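Local coordinates for dehydroquinate synthase (Thermus thermophilus, PDB 1UJN), which probably converts 3-deoxy-D-arabino-heptulosonate 7-phosphate into dehydroquinate and phosphate, a step of the shikimate pathway to chorismate, with NAD+ and one divalent metal ion per subunit, at residues A[186-189]-A[190-193]; A[207-210]-A[211-215]. All coordinates share one frame; numbering follows the deposited sequence.

Interaction 1: residues A[186-189]-A[190-193]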
loop_
_atom_site.group_PDB
_atom_site.type_symbol
_atom_site.label_atom_id
_atom_site.label_comp_id
_atom_site.label_asym_id
_atom_site.label_seq_id
_atom_site.Cartn_x
_atom_site.Cartn_y
_atom_site.Cartn_z
ATOM N N LEU A 186 30.336 -17.461 -3.959
ATOM C CA LEU A 186 29.853 -16.101 -4.171
ATOM C C LEU A 186 30.909 -15.034 -3.896
ATOM O O LEU A 186 30.695 -13.850 -4.169
ATOM C CB LEU A 186 28.608 -15.856 -3.313
ATOM C CG LEU A 186 27.374 -16.612 -3.806
ATOM C CD1 LEU A 186 26.216 -16.433 -2.843
ATOM C CD2 LEU A 186 26.999 -16.080 -5.199
ATOM N N LEU A 187 32.056 -15.448 -3.366
ATOM C CA LEU A 187 33.132 -14.501 -3.086
ATOM C C LEU A 187 34.074 -14.415 -4.286
ATOM O O LEU A 187 34.962 -13.568 -4.333
ATOM C CB LEU A 187 33.918 -14.937 -1.841
ATOM C CG LEU A 187 33.131 -15.146 -0.544
ATOM C CD1 LEU A 187 34.100 -15.455 0.592
ATOM C CD2 LEU A 187 32.311 -13.902 -0.214
ATOM N N LYS A 188 33.858 -15.293 -5.259
ATOM C CA LYS A 188 34.676 -15.358 -6.468
ATOM C C LYS A 188 34.035 -14.525 -7.582
ATOM O O LYS A 188 33.153 -15.008 -8.297
ATOM C CB LYS A 188 34.802 -16.825 -6.896
ATOM C CG LYS A 188 35.638 -17.087 -8.140
ATOM C CD LYS A 188 35.591 -18.575 -8.486
ATOM C CE LYS A 188 36.428 -18.913 -9.716
ATOM N NZ LYS A 188 37.890 -18.753 -9.470
ATOM N N VAL A 189 34.501 -13.285 -7.739
ATOM C CA VAL A 189 33.945 -12.369 -8.736
ATOM C C VAL A 189 34.949 -11.714 -9.694
ATOM O O VAL A 189 34.565 -11.234 -10.762
ATOM C CB VAL A 189 33.175 -11.222 -8.042
ATOM C CG1 VAL A 189 32.092 -11.786 -7.127
ATOM C CG2 VAL A 189 34.144 -10.361 -7.247
ATOM N N GLU A 190 36.224 -11.696 -9.313
ATOM C CA GLU A 190 37.275 -11.063 -10.116
ATOM C C GLU A 190 37.255 -11.295 -11.628
ATOM O O GLU A 190 37.666 -10.423 -12.392
ATOM C CB GLU A 190 38.653 -11.454 -9.571
ATOM C CG GLU A 190 38.876 -11.070 -8.119
ATOM C CD GLU A 190 40.300 -11.333 -7.653
ATOM O OE1 GLU A 190 40.778 -12.480 -7.794
ATOM O OE2 GLU A 190 40.941 -10.390 -7.142
ATOM N N ASP A 191 36.776 -12.455 -12.063
ATOM C CA ASP A 191 36.747 -12.783 -13.489
ATOM C C ASP A 191 35.428 -12.475 -14.188
ATOM O O ASP A 191 35.366 -12.418 -15.418
ATOM C CB ASP A 191 37.042 -14.270 -13.679
ATOM C CG ASP A 191 36.014 -15.153 -12.996
ATOM O OD1 ASP A 191 35.970 -15.145 -11.749
ATOM O OD2 ASP A 191 35.248 -15.843 -13.705
ATOM N N LEU A 192 34.375 -12.289 -13.403
ATOM C CA LEU A 192 33.049 -12.034 -13.946
ATOM C C LEU A 192 32.884 -10.781 -14.796
ATOM O O LEU A 192 33.366 -9.705 -14.447
ATOM C CB LEU A 192 32.024 -12.005 -12.805
ATOM C CG LEU A 192 31.812 -13.311 -12.030
ATOM C CD1 LEU A 192 30.851 -13.060 -10.872
ATOM C CD2 LEU A 192 31.260 -14.385 -12.960
ATOM N N THR A 193 32.187 -10.941 -15.915
ATOM C CA THR A 193 31.890 -9.847 -16.831
ATOM C C THR A 193 30.539 -10.189 -17.449
ATOM O O THR A 193 30.076 -11.326 -17.348
ATOM C CB THR A 193 32.930 -9.721 -17.974
ATOM O OG1 THR A 193 32.689 -10.733 -18.959
ATOM C CG2 THR A 193 34.348 -9.862 -17.433
HETATM O O HOH W 1 38.046 -16.119 -10.320
#
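The carboxylate of D191 lies between a water on one side of its plane and the carbonyl carbon of V189 on the other, V189 C being 4.1 Å from D191 OD1. The water stands well above the plane, donates to D191 OD1 at 2.7 Å and accepts from K188 NZ at 2.8 Å. It therefore bridges a pair of opposite charges that do not touch: K188 NZ and D191 OD1 are 4.7 Å apart. The lysine passes the acid with its stem, K188 CG coming within 4.1 Å of D191 OD1. D191 CG sits between its own backbone N and carbonyl carbon (chi1 61°), a torsion that turns the carboxylate back toward the lysine. The other oxygen, OD2, forms a salt bridge with R198 NE, and R198 NH2 also bonds K188 O. R198 thus holds K188 and D191 together, and its charge would probably help keep the acid in place.

A type I beta turn runs from V189 to L192. It is closed by L192 N to V189 O at 2.9 Å, a bent bond (144° at the hydrogen) whose donor stands 47° out of the carbonyl plane. L192 folds back against V189: with its CG anti to the carbonyl carbon, L192 CD1 lies 3.8 Å from V189 CA and touches V189 CB and CG1, the two side chains crossing obliquely.

V189 and L192 thus present a joint apolar surface to F202 of helix 199-216, while V189 also reaches W280 of helix 271-281 and L192 reaches L171 of helix 164-181. The turn belongs to the connection between helices 164-181 and 199-216 and packs against both of them and against helix 271-281.

Interaction 2: residues A[207-210]-A[211-215]; sequences VAVK and VRVTE
V207 to V211, A208 to R212, V209 to V213 and K210 to T214 are joined by successive i to i+4 backbone bonds of one alpha-helix, V213 N to V209 O being the straightest at 176°. K210 O takes a second donor: T214 OG1, anti to its own carbonyl carbon (chi1 -64°), comes back along the helix to it at 2.7 Å, while T214 N arrives at 3.1 Å from the opposite face of the carbonyl plane. The same hydroxyl oxygen lies 3.8 Å from K210 CG. R212 bends at chi3 (-59°) and lays one face of its guanidinium over V209 CA, with NH2 3.8 Å from V209 CG2. Apolar pairs line the rest, V207 CG1 with V211 CG2 at 4.2 Å and V209 CG1 with V213 CG2 at 4.3 Å. A valine in place of T214 has no hydroxyl, which would probably leave K210 O with one donor from residues 211-215 and a methyl beside it. The extended K210 chain carries NZ to a salt bridge with D125 and a hydrogen bond to V128 O. The threonine thus doubly satisfies the carbonyl of a lysine whose side chain lies about 7 Å from that of E173, a predicted zinc ligand.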
loop_
_atom_site.group_PDB
_atom_site.type_symbol
_atom_site.label_atom_id
_atom_site.label_comp_id
_atom_site.label_asym_id
_atom_site.label_seq_id
_atom_site.Cartn_x
_atom_site.Cartn_y
_atom_site.Cartn_z
ATOM N N VAL A 207 20.981 -15.176 -5.923
ATOM C CA VAL A 207 19.568 -14.995 -5.604
ATOM C C VAL A 207 19.089 -16.061 -4.628
ATOM O O VAL A 207 18.338 -15.775 -3.697
ATOM C CB VAL A 207 18.686 -15.065 -6.872
ATOM C CG1 VAL A 207 17.223 -14.860 -6.491
ATOM C CG2 VAL A 207 19.123 -14.001 -7.874
ATOM N N ALA A 208 19.541 -17.292 -4.839
ATOM C CA ALA A 208 19.146 -18.405 -3.982
ATOM C C ALA A 208 19.476 -18.146 -2.514
ATOM O O ALA A 208 18.740 -18.574 -1.625
ATOM C CB ALA A 208 19.815 -19.688 -4.461
ATOM N N VAL A 209 20.574 -17.440 -2.252
ATOM C CA VAL A 209 20.945 -17.149 -0.871
ATOM C C VAL A 209 19.959 -16.191 -0.203
ATOM O O VAL A 209 19.577 -16.396 0.951
ATOM C CB VAL A 209 22.369 -16.555 -0.771
ATOM C CG1 VAL A 209 22.674 -16.169 0.674
ATOM C CG2 VAL A 209 23.383 -17.567 -1.264
ATOM N N LYS A 210 19.540 -15.148 -0.919
ATOM C CA LYS A 210 18.597 -14.210 -0.329
ATOM C C LYS A 210 17.250 -14.888 -0.138
ATOM O O LYS A 210 16.524 -14.580 0.802
ATOM C CB LYS A 210 18.433 -12.947 -1.189
ATOM C CG LYS A 210 17.572 -11.897 -0.494
ATOM C CD LYS A 210 17.565 -10.542 -1.190
ATOM C CE LYS A 210 16.741 -9.548 -0.378
ATOM N NZ LYS A 210 16.608 -8.199 -1.016
ATOM N N VAL A 211 16.908 -15.816 -1.025
ATOM C CA VAL A 211 15.643 -16.523 -0.884
ATOM C C VAL A 211 15.621 -17.302 0.434
ATOM O O VAL A 211 14.664 -17.206 1.202
ATOM C CB VAL A 211 15.400 -17.510 -2.050
ATOM C CG1 VAL A 211 14.200 -18.400 -1.734
ATOM C CG2 VAL A 211 15.139 -16.736 -3.346
ATOM N N ARG A 212 16.679 -18.061 0.698
ATOM C CA ARG A 212 16.760 -18.864 1.920
ATOM C C ARG A 212 16.692 -18.040 3.199
ATOM O O ARG A 212 15.872 -18.309 4.082
ATOM C CB ARG A 212 18.048 -19.688 1.939
ATOM C CG ARG A 212 18.095 -20.809 0.919
ATOM C CD ARG A 212 19.054 -21.903 1.374
ATOM N NE ARG A 212 20.412 -21.403 1.571
ATOM C CZ ARG A 212 21.231 -21.050 0.585
ATOM N NH1 ARG A 212 20.835 -21.140 -0.678
ATOM N NH2 ARG A 212 22.449 -20.603 0.864
ATOM N N VAL A 213 17.569 -17.048 3.303
ATOM C CA VAL A 213 17.611 -16.189 4.479
ATOM C C VAL A 213 16.262 -15.524 4.746
ATOM O O VAL A 213 15.817 -15.427 5.890
ATOM C CB VAL A 213 18.670 -15.091 4.310
ATOM C CG1 VAL A 213 18.682 -14.193 5.531
ATOM C CG2 VAL A 213 20.035 -15.721 4.090
ATOM N N THR A 214 15.619 -15.072 3.676
ATOM C CA THR A 214 14.333 -14.402 3.776
ATOM C C THR A 214 13.202 -15.293 4.277
ATOM O O THR A 214 12.373 -14.857 5.077
ATOM C CB THR A 214 13.933 -13.809 2.415
ATOM O OG1 THR A 214 14.874 -12.790 2.053
ATOM C CG2 THR A 214 12.536 -13.211 2.478
ATOM N N GLU A 215 13.162 -16.536 3.810
ATOM C CA GLU A 215 12.106 -17.454 4.222
ATOM C C GLU A 215 12.283 -18.016 5.628
ATOM O O GLU A 215 11.299 -18.294 6.315
ATOM C CB GLU A 215 11.972 -18.592 3.204
ATOM C CG GLU A 215 11.273 -18.138 1.938
ATOM C CD GLU A 215 11.275 -19.170 0.825
ATOM O OE1 GLU A 215 10.754 -18.840 -0.260
ATOM O OE2 GLU A 215 11.788 -20.294 1.022
#

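In the fold
Both interactions are local and lie in series in the C-terminal family region, neither enclosing nor crossing the other. From the N terminus, the chain passes the mixed sheet and helix 164-181 before reaching interaction 1, a tight turn in the connection to helix 199-216. Interaction 2 follows within the last turns of that helix, its centre about 20 Å from the centre of interaction 1. Direct packing still links them: L186 CD1 meets V209 CG2 at 3.4 Å, so the start of the connection rests on the helix it leads into. Helix 164-181 backs both, and the packing of residues 207-215 on strand 2-6, outermost in this chain's mixed sheet, joins this helical region to that sheet.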